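Local coordinates for protein putative transcription regulator (Lactobacillus plantarum, PDB 3K69) that probably regulates transcription as a dimeric DNA-binding protein with a winged helix-turn-helix fold, at residues A[13-18]-A[80-85]; A[29-34]-A[47-52]; A[95-100]-A[122-127]. All blocks are in the same frame, centred on the assembly; numbering follows the deposited sequence.

Interaction 1 (A[13-18]-A[80-85]); sequences VAVHSI and GDLYDL. With DMS (dimethyl sulfoxide), chain C.
Leu82, on helix 79-86, meets Ala14, Val15 and Ile18 on helix 9-22, and this small set is a worked example of how one branched side chain can join two helices without any polar bond. Its CG stands anti to the backbone N (chi1 -175°), which carries the fork out from its own helix, and the two methyls then divide the work. CD1 rests on the single methyl of the alanine, with Leu82 CD1 4.1 Å from Ala14 CB. Leu82 CD2 has two neighbours: it lies 3.9 Å from Val15 CG2, reached at a slant, and 3.9 Å from Ile18 CD1, which comes at it tip to tip from the end of an isoleucine whose long branch lies beside its own backbone N.

The segment axes stay 10.9 Å apart at 130°, a separation that side chains span and backbones do not. Helix 79-86 follows the wing and helix 9-22 precedes the helix-turn-helix, so the pair lies in the core of a probable winged-helix domain. Within helix 9-22, Ser17 OG donates to Val13 O at 2.8 Å, tilted out of the carbonyl plane and on the opposite face from Ser17 N, so that one oxygen serves two donors.

Tyr83's CB leaves its helix away from 13-18; its hydroxyl lies beside a dimethyl sulfoxide oxygen, probably a crystallisation additive, at a distance too short to trust. The contact itself is apolar and buried: no directional bond fixes the pair, and the fit probably depends on shape and on burial of apolar surface, shared with Met140 and Leu52.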
loop_
_atom_site.group_PDB
_atom_site.type_symbol
_atom_site.label_atom_id
_atom_site.label_comp_id
_atom_site.label_asym_id
_atom_site.label_seq_id
_atom_site.Cartn_x
_atom_site.Cartn_y
_atom_site.Cartn_z
ATOM N N VAL A 13 -15.194 -4.059 -4.352
ATOM C CA VAL A 13 -16.409 -4.879 -4.293
ATOM C C VAL A 13 -17.416 -4.256 -3.327
ATOM O O VAL A 13 -18.584 -4.172 -3.656
ATOM C CB VAL A 13 -16.113 -6.328 -3.910
ATOM C CG1 VAL A 13 -17.433 -7.122 -3.672
ATOM C CG2 VAL A 13 -15.279 -6.970 -5.011
ATOM N N ALA A 14 -16.946 -3.797 -2.156
ATOM C CA ALA A 14 -17.821 -3.166 -1.175
ATOM C C ALA A 14 -18.348 -1.811 -1.644
ATOM O O ALA A 14 -19.523 -1.574 -1.569
ATOM C CB ALA A 14 -17.156 -3.036 0.142
ATOM N N VAL A 15 -17.476 -0.954 -2.140
ATOM C CA VAL A 15 -17.881 0.301 -2.697
ATOM C C VAL A 15 -18.911 0.138 -3.795
ATOM O O VAL A 15 -19.980 0.755 -3.752
ATOM C CB VAL A 15 -16.659 1.112 -3.229
ATOM C CG1 VAL A 15 -17.111 2.316 -3.972
ATOM C CG2 VAL A 15 -15.686 1.531 -2.076
ATOM N N HIS A 16 -18.584 -0.685 -4.775
ATOM C CA HIS A 16 -19.461 -0.921 -5.917
ATOM C C HIS A 16 -20.832 -1.516 -5.464
ATOM O O HIS A 16 -21.906 -1.087 -5.935
ATOM C CB HIS A 16 -18.736 -1.820 -6.914
ATOM C CG HIS A 16 -19.329 -1.827 -8.272
ATOM N ND1 HIS A 16 -18.579 -2.060 -9.409
ATOM C CD2 HIS A 16 -20.607 -1.631 -8.689
ATOM C CE1 HIS A 16 -19.377 -2.015 -10.464
ATOM N NE2 HIS A 16 -20.609 -1.745 -10.054
ATOM N N SER A 17 -20.802 -2.454 -4.508
ATOM C CA SER A 17 -22.030 -3.068 -4.022
ATOM C C SER A 17 -22.924 -2.060 -3.287
ATOM O O SER A 17 -24.146 -1.999 -3.522
ATOM C CB SER A 17 -21.714 -4.289 -3.131
ATOM O OG SER A 17 -21.094 -5.328 -3.880
ATOM N N ILE A 18 -22.328 -1.267 -2.396
ATOM C CA ILE A 18 -23.069 -0.185 -1.733
ATOM C C ILE A 18 -23.673 0.793 -2.743
ATOM O O ILE A 18 -24.828 1.184 -2.609
ATOM C CB ILE A 18 -22.215 0.561 -0.690
ATOM C CG1 ILE A 18 -21.787 -0.434 0.408
ATOM C CG2 ILE A 18 -23.030 1.728 -0.094
ATOM C CD1 ILE A 18 -20.624 0.036 1.312
ATOM N N GLY A 80 -12.817 5.501 5.274
ATOM C CA GLY A 80 -11.756 4.888 5.987
ATOM C C GLY A 80 -12.153 3.746 6.861
ATOM O O GLY A 80 -11.445 2.762 6.913
ATOM N N ASP A 81 -13.270 3.884 7.561
ATOM C CA ASP A 81 -13.899 2.761 8.237
ATOM C C ASP A 81 -14.144 1.622 7.249
ATOM O O ASP A 81 -13.792 0.501 7.518
ATOM C CB ASP A 81 -15.228 3.173 8.884
ATOM C CG ASP A 81 -15.045 4.057 10.100
ATOM O OD1 ASP A 81 -13.910 4.108 10.616
ATOM O OD2 ASP A 81 -16.040 4.688 10.537
ATOM N N LEU A 82 -14.711 1.914 6.100
ATOM C CA LEU A 82 -14.947 0.869 5.091
ATOM C C LEU A 82 -13.647 0.205 4.601
ATOM O O LEU A 82 -13.556 -1.039 4.528
ATOM C CB LEU A 82 -15.739 1.456 3.912
ATOM C CG LEU A 82 -16.166 0.441 2.851
ATOM C CD1 LEU A 82 -17.024 -0.663 3.499
ATOM C CD2 LEU A 82 -16.899 1.182 1.645
ATOM N N TYR A 83 -12.640 1.036 4.298
ATOM C CA TYR A 83 -11.317 0.567 3.837
ATOM C C TYR A 83 -10.697 -0.371 4.897
ATOM O O TYR A 83 -10.204 -1.444 4.570
ATOM C CB TYR A 83 -10.355 1.756 3.520
ATOM C CG TYR A 83 -9.086 1.293 2.842
ATOM C CD1 TYR A 83 -8.002 0.808 3.591
ATOM C CD2 TYR A 83 -8.997 1.260 1.454
ATOM C CE1 TYR A 83 -6.868 0.311 2.968
ATOM C CE2 TYR A 83 -7.836 0.760 0.803
ATOM C CZ TYR A 83 -6.785 0.276 1.573
ATOM O OH TYR A 83 -5.633 -0.215 0.971
ATOM N N ASP A 84 -10.733 0.065 6.156
ATOM C CA ASP A 84 -10.130 -0.667 7.239
ATOM C C ASP A 84 -10.837 -2.002 7.452
ATOM O O ASP A 84 -10.181 -3.018 7.741
ATOM C CB ASP A 84 -10.086 0.154 8.536
ATOM C CG ASP A 84 -9.216 1.416 8.441
ATOM O OD1 ASP A 84 -8.358 1.581 7.516
ATOM O OD2 ASP A 84 -9.432 2.284 9.315
ATOM N N LEU A 85 -12.162 -2.023 7.270
ATOM C CA LEU A 85 -12.914 -3.270 7.370
ATOM C C LEU A 85 -12.591 -4.236 6.239
ATOM O O LEU A 85 -12.350 -5.409 6.474
ATOM C CB LEU A 85 -14.428 -2.996 7.449
ATOM C CG LEU A 85 -15.404 -4.184 7.575
ATOM C CD1 LEU A 85 -15.184 -4.987 8.886
ATOM C CD2 LEU A 85 -16.847 -3.648 7.417
HETATM S S DMS C . -6.122 -0.145 -2.638
HETATM O O DMS C . -5.066 -0.698 -1.303
HETATM C C1 DMS C . -5.201 0.352 -4.105
HETATM C C2 DMS C . -6.978 -1.601 -3.328
#

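Interaction 2 (A[29-34]-A[47-52]); sequences VASREL and NILSVL
Leu49 and Leu34 hold most of the surface buried here, and they pack the two helices of a helix-turn-helix against each other: helix 31-38 comes first, and helix 46-54 probably corresponds to the recognition helix, as in winged-helix proteins. Their side chains pass at an angle instead of meeting head on. Leu34 presents a single methyl, CD1, to the fork of Leu49. Leu34 CD1 sits 3.5 Å from Leu49 CD1, a tight methyl-to-methyl contact. It faces the other methyl of the fork too, with Leu34 CD1 3.7 Å from Leu49 CD2.

Ser31, in the first turn after the N-cap residue Ala30, adds the third and smallest share. No hydrogen bond crosses between the segments, and the hydroxyl meets Leu49 by van der Waals contact alone. Tyr68 of strand 67-69, in the wing, packs on both Ser31 and Leu49, and its backbone is hydrogen-bonded to that of Val29; Ser17 of helix 9-22 touches Leu49 as well. The wing and helix 9-22 thus share the leucine that joins the motif's two helices. Ser31 OG lies 4.2 Å from Leu49 CD1, the methyl that also touches Leu34.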
loop_
_atom_site.group_PDB
_atom_site.type_symbol
_atom_site.label_atom_id
_atom_site.label_comp_id
_atom_site.label_asym_id
_atom_site.label_seq_id
_atom_site.Cartn_x
_atom_site.Cartn_y
_atom_site.Cartn_z
ATOM N N VAL A 29 -31.751 -7.283 -3.437
ATOM C CA VAL A 29 -30.857 -7.648 -4.516
ATOM C C VAL A 29 -30.033 -8.861 -4.092
ATOM O O VAL A 29 -29.212 -8.784 -3.167
ATOM C CB VAL A 29 -29.932 -6.462 -4.872
ATOM C CG1 VAL A 29 -29.012 -6.824 -6.043
ATOM C CG2 VAL A 29 -30.783 -5.182 -5.180
ATOM N N ALA A 30 -30.233 -9.963 -4.792
ATOM C CA ALA A 30 -29.482 -11.180 -4.520
ATOM C C ALA A 30 -28.042 -11.054 -5.012
ATOM O O ALA A 30 -27.732 -10.182 -5.834
ATOM C CB ALA A 30 -30.173 -12.348 -5.166
ATOM N N SER A 31 -27.164 -11.936 -4.517
ATOM C CA SER A 31 -25.757 -11.994 -4.913
ATOM C C SER A 31 -25.562 -12.071 -6.407
ATOM O O SER A 31 -24.619 -11.515 -6.943
ATOM C CB SER A 31 -25.056 -13.251 -4.298
ATOM O OG SER A 31 -25.244 -13.290 -2.893
ATOM N N ARG A 32 -26.417 -12.843 -7.065
ATOM C CA ARG A 32 -26.295 -13.052 -8.497
ATOM C C ARG A 32 -26.454 -11.762 -9.278
ATOM O O ARG A 32 -25.707 -11.541 -10.214
ATOM C CB ARG A 32 -27.271 -14.131 -8.975
ATOM C CG ARG A 32 -26.611 -15.488 -8.844
ATOM C CD ARG A 32 -27.515 -16.680 -9.078
ATOM N NE ARG A 32 -26.801 -17.910 -8.718
ATOM N N GLU A 33 -27.379 -10.909 -8.849
ATOM C CA GLU A 33 -27.605 -9.623 -9.482
ATOM C C GLU A 33 -26.441 -8.659 -9.253
ATOM O O GLU A 33 -25.988 -7.984 -10.171
ATOM C CB GLU A 33 -28.920 -9.016 -8.972
ATOM C CG GLU A 33 -29.230 -7.681 -9.611
ATOM C CD GLU A 33 -30.570 -7.075 -9.225
ATOM O OE1 GLU A 33 -31.487 -7.814 -8.817
ATOM O OE2 GLU A 33 -30.681 -5.831 -9.324
ATOM N N LEU A 34 -25.968 -8.581 -8.013
ATOM C CA LEU A 34 -24.787 -7.789 -7.694
ATOM C C LEU A 34 -23.563 -8.286 -8.477
ATOM O O LEU A 34 -22.793 -7.468 -9.025
ATOM C CB LEU A 34 -24.497 -7.789 -6.192
ATOM C CG LEU A 34 -25.369 -6.921 -5.282
ATOM C CD1 LEU A 34 -25.285 -7.381 -3.827
ATOM C CD2 LEU A 34 -24.983 -5.426 -5.373
ATOM N N ASN A 47 -18.392 -13.352 0.405
ATOM C CA ASN A 47 -17.749 -13.052 1.658
ATOM C C ASN A 47 -17.837 -11.581 2.030
ATOM O O ASN A 47 -18.132 -11.255 3.169
ATOM C CB ASN A 47 -16.286 -13.494 1.680
ATOM C CG ASN A 47 -15.635 -13.244 3.027
ATOM O OD1 ASN A 47 -15.988 -13.877 4.021
ATOM N ND2 ASN A 47 -14.706 -12.286 3.077
ATOM N N ILE A 48 -17.567 -10.698 1.081
ATOM C CA ILE A 48 -17.623 -9.254 1.370
ATOM C C ILE A 48 -19.054 -8.791 1.705
ATOM O O ILE A 48 -19.240 -8.010 2.620
ATOM C CB ILE A 48 -16.991 -8.423 0.220
ATOM C CG1 ILE A 48 -15.478 -8.553 0.312
ATOM C CG2 ILE A 48 -17.353 -6.910 0.342
ATOM C CD1 ILE A 48 -14.904 -7.992 1.657
ATOM N N LEU A 49 -20.050 -9.292 0.977
ATOM C CA LEU A 49 -21.441 -8.923 1.240
ATOM C C LEU A 49 -21.833 -9.377 2.660
ATOM O O LEU A 49 -22.527 -8.663 3.361
ATOM C CB LEU A 49 -22.377 -9.495 0.195
ATOM C CG LEU A 49 -22.262 -8.942 -1.226
ATOM C CD1 LEU A 49 -23.220 -9.717 -2.157
ATOM C CD2 LEU A 49 -22.532 -7.457 -1.288
ATOM N N SER A 50 -21.340 -10.550 3.056
ATOM C CA SER A 50 -21.555 -11.101 4.388
ATOM C C SER A 50 -20.901 -10.234 5.457
ATOM O O SER A 50 -21.545 -9.878 6.438
ATOM C CB SER A 50 -21.034 -12.525 4.449
ATOM O OG SER A 50 -20.818 -12.928 5.769
ATOM N N VAL A 51 -19.650 -9.839 5.226
ATOM C CA VAL A 51 -18.921 -8.922 6.133
ATOM C C VAL A 51 -19.663 -7.566 6.271
ATOM O O VAL A 51 -19.787 -7.010 7.368
ATOM C CB VAL A 51 -17.437 -8.736 5.677
ATOM C CG1 VAL A 51 -16.721 -7.672 6.496
ATOM C CG2 VAL A 51 -16.679 -10.042 5.805
ATOM N N LEU A 52 -20.165 -7.033 5.171
ATOM C CA LEU A 52 -20.877 -5.754 5.225
ATOM C C LEU A 52 -22.186 -5.898 6.016
ATOM O O LEU A 52 -22.515 -5.055 6.839
ATOM C CB LEU A 52 -21.170 -5.267 3.818
ATOM C CG LEU A 52 -19.971 -4.746 3.022
ATOM C CD1 LEU A 52 -20.475 -4.408 1.596
ATOM C CD2 LEU A 52 -19.297 -3.511 3.722
#

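Interaction 3 (A[95-100]-A[122-127]); sequences RFITGP and DLFTVA
Phe124 turns one corner of its ring, CE2, toward Ile97 and Phe96, and the principle it illustrates is that an aromatic edge can pack on aliphatic groups with a carbonyl close by. The apolar part comes first. Ile97 CG1 lies 3.8 Å from Phe124 CE2, close to the plane of the ring, with the two side chains sliding past each other in opposite directions. The isoleucine's long branch is beside its backbone N (chi1 -61°), which lets CG1 lean in toward the helix. Phe96 contributes its CB, with Phe96 CB 4.2 Å from Phe124 CE2, while its own ring leads away and receives Arg95 CG over the centre of one face.

The polar part is slight. Phe96 O approaches the same ring edge, 4.0 Å from Phe124 CE2, which would give at most a weak attraction, if any; no hydrogen bond joins the segments.

In the fold, residues 95-100 belong to the long connection that runs beside helix 111-136, the long helix that packs on the partner subunit, consistent with the arrangement of dimeric winged-helix regulators of the Rrf2 type. Tyr93 meets the Phe124 ring with planes at about 50°, and Tyr135 of the second subunit packs on it too.

Hydrogen bonds to the other subunit form a third group. Thr98 OG1 pairs with His16 ND1 and Ser12 OG of the second subunit, and the Gly99 backbone is hydrogen-bonded to that subunit as well.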
loop_
_atom_site.group_PDB
_atom_site.type_symbol
_atom_site.label_atom_id
_atom_site.label_comp_id
_atom_site.label_asym_id
_atom_site.label_seq_id
_atom_site.Cartn_x
_atom_site.Cartn_y
_atom_site.Cartn_z
ATOM N N ARG A 95 7.148 -10.543 5.531
ATOM C CA ARG A 95 7.325 -10.896 4.121
ATOM C C ARG A 95 8.048 -9.783 3.342
ATOM O O ARG A 95 8.579 -10.037 2.275
ATOM C CB ARG A 95 5.966 -11.160 3.436
ATOM C CG ARG A 95 4.995 -10.021 3.516
ATOM N N PHE A 96 8.012 -8.553 3.850
ATOM C CA PHE A 96 8.654 -7.419 3.186
ATOM C C PHE A 96 9.977 -6.970 3.819
ATOM O O PHE A 96 10.515 -5.943 3.451
ATOM C CB PHE A 96 7.693 -6.255 3.247
ATOM C CG PHE A 96 6.382 -6.524 2.591
ATOM C CD1 PHE A 96 6.332 -6.951 1.278
ATOM C CD2 PHE A 96 5.197 -6.324 3.277
ATOM C CE1 PHE A 96 5.122 -7.176 0.657
ATOM C CE2 PHE A 96 3.984 -6.542 2.657
ATOM C CZ PHE A 96 3.951 -6.967 1.341
ATOM N N ILE A 97 10.456 -7.725 4.793
ATOM C CA ILE A 97 11.642 -7.382 5.545
ATOM C C ILE A 97 12.730 -8.478 5.395
ATOM O O ILE A 97 12.458 -9.697 5.455
ATOM C CB ILE A 97 11.266 -7.112 7.032
ATOM C CG1 ILE A 97 10.279 -5.929 7.128
ATOM C CG2 ILE A 97 12.530 -7.015 7.925
ATOM C CD1 ILE A 97 9.672 -5.769 8.512
ATOM N N THR A 98 13.960 -8.011 5.205
ATOM C CA THR A 98 15.187 -8.842 5.047
ATOM C C THR A 98 15.886 -9.168 6.394
ATOM O O THR A 98 15.422 -8.752 7.461
ATOM C CB THR A 98 16.229 -8.088 4.133
ATOM O OG1 THR A 98 16.536 -6.811 4.724
ATOM C CG2 THR A 98 15.692 -7.909 2.666
ATOM N N GLY A 99 17.011 -9.884 6.347
ATOM C CA GLY A 99 17.746 -10.268 7.565
ATOM C C GLY A 99 17.172 -11.543 8.189
ATOM O O GLY A 99 16.470 -12.298 7.492
ATOM N N PRO A 100 17.458 -11.791 9.502
ATOM C CA PRO A 100 16.886 -12.907 10.276
ATOM C C PRO A 100 15.443 -12.711 10.803
ATOM O O PRO A 100 14.870 -11.616 10.728
ATOM C CB PRO A 100 17.848 -13.010 11.468
ATOM C CG PRO A 100 18.193 -11.623 11.741
ATOM C CD PRO A 100 18.387 -11.015 10.349
ATOM N N ASP A 122 8.334 -0.455 12.222
ATOM C CA ASP A 122 7.820 0.828 12.674
ATOM C C ASP A 122 7.593 1.798 11.487
ATOM O O ASP A 122 6.536 2.429 11.390
ATOM C CB ASP A 122 8.746 1.460 13.682
ATOM C CG ASP A 122 8.773 0.739 15.029
ATOM O OD1 ASP A 122 7.954 -0.193 15.279
ATOM O OD2 ASP A 122 9.635 1.131 15.866
ATOM N N LEU A 123 8.590 1.894 10.616
ATOM C CA LEU A 123 8.511 2.680 9.404
ATOM C C LEU A 123 7.221 2.385 8.564
ATOM O O LEU A 123 6.435 3.294 8.269
ATOM C CB LEU A 123 9.767 2.487 8.570
ATOM C CG LEU A 123 9.897 3.386 7.322
ATOM C CD1 LEU A 123 10.080 4.864 7.660
ATOM C CD2 LEU A 123 10.970 2.885 6.333
ATOM N N PHE A 124 7.042 1.120 8.195
ATOM C CA PHE A 124 5.902 0.647 7.389
ATOM C C PHE A 124 4.571 0.849 8.116
ATOM O O PHE A 124 3.572 1.210 7.499
ATOM C CB PHE A 124 6.049 -0.847 7.089
ATOM C CG PHE A 124 7.197 -1.208 6.195
ATOM C CD1 PHE A 124 7.690 -0.337 5.233
ATOM C CD2 PHE A 124 7.766 -2.455 6.275
ATOM C CE1 PHE A 124 8.761 -0.729 4.380
ATOM C CE2 PHE A 124 8.832 -2.845 5.442
ATOM C CZ PHE A 124 9.310 -1.970 4.488
ATOM N N THR A 125 4.559 0.639 9.437
ATOM C CA THR A 125 3.336 0.839 10.229
ATOM C C THR A 125 2.928 2.295 10.303
ATOM O O THR A 125 1.755 2.627 10.106
ATOM C CB THR A 125 3.449 0.236 11.644
ATOM O OG1 THR A 125 3.860 -1.132 11.531
ATOM C CG2 THR A 125 2.107 0.306 12.386
ATOM N N VAL A 126 3.871 3.185 10.589
ATOM C CA VAL A 126 3.555 4.605 10.581
ATOM C C VAL A 126 3.067 5.067 9.187
ATOM O O VAL A 126 2.095 5.837 9.076
ATOM C CB VAL A 126 4.774 5.459 11.088
ATOM C CG1 VAL A 126 4.474 6.929 10.970
ATOM C CG2 VAL A 126 5.110 5.074 12.587
ATOM N N ALA A 127 3.771 4.623 8.134
ATOM C CA ALA A 127 3.442 4.990 6.769
ATOM C C ALA A 127 2.041 4.499 6.467
ATOM O O ALA A 127 1.270 5.213 5.870
ATOM C CB ALA A 127 4.467 4.370 5.740
#

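In the fold
From the N terminus, helix 9-22 supplies the first segment of interaction 1, whose partner, helix 79-86, arrives only after the helix-turn-helix and the wing. Interaction 2 closes the short loop between the two helices of that motif, and therefore falls within the longer loop that interaction 1 closes; the two contacts touch directly, making one continuous hydrophobic core. Interaction 3 comes later, in series with both, and ties the connection 95-100 to helix 111-136 by a loop shorter than that of interaction 1, their centres about 26 Å apart. Both of these touch the second subunit, so that dimerisation brings 13-18 of one chain to 95-100 of the other.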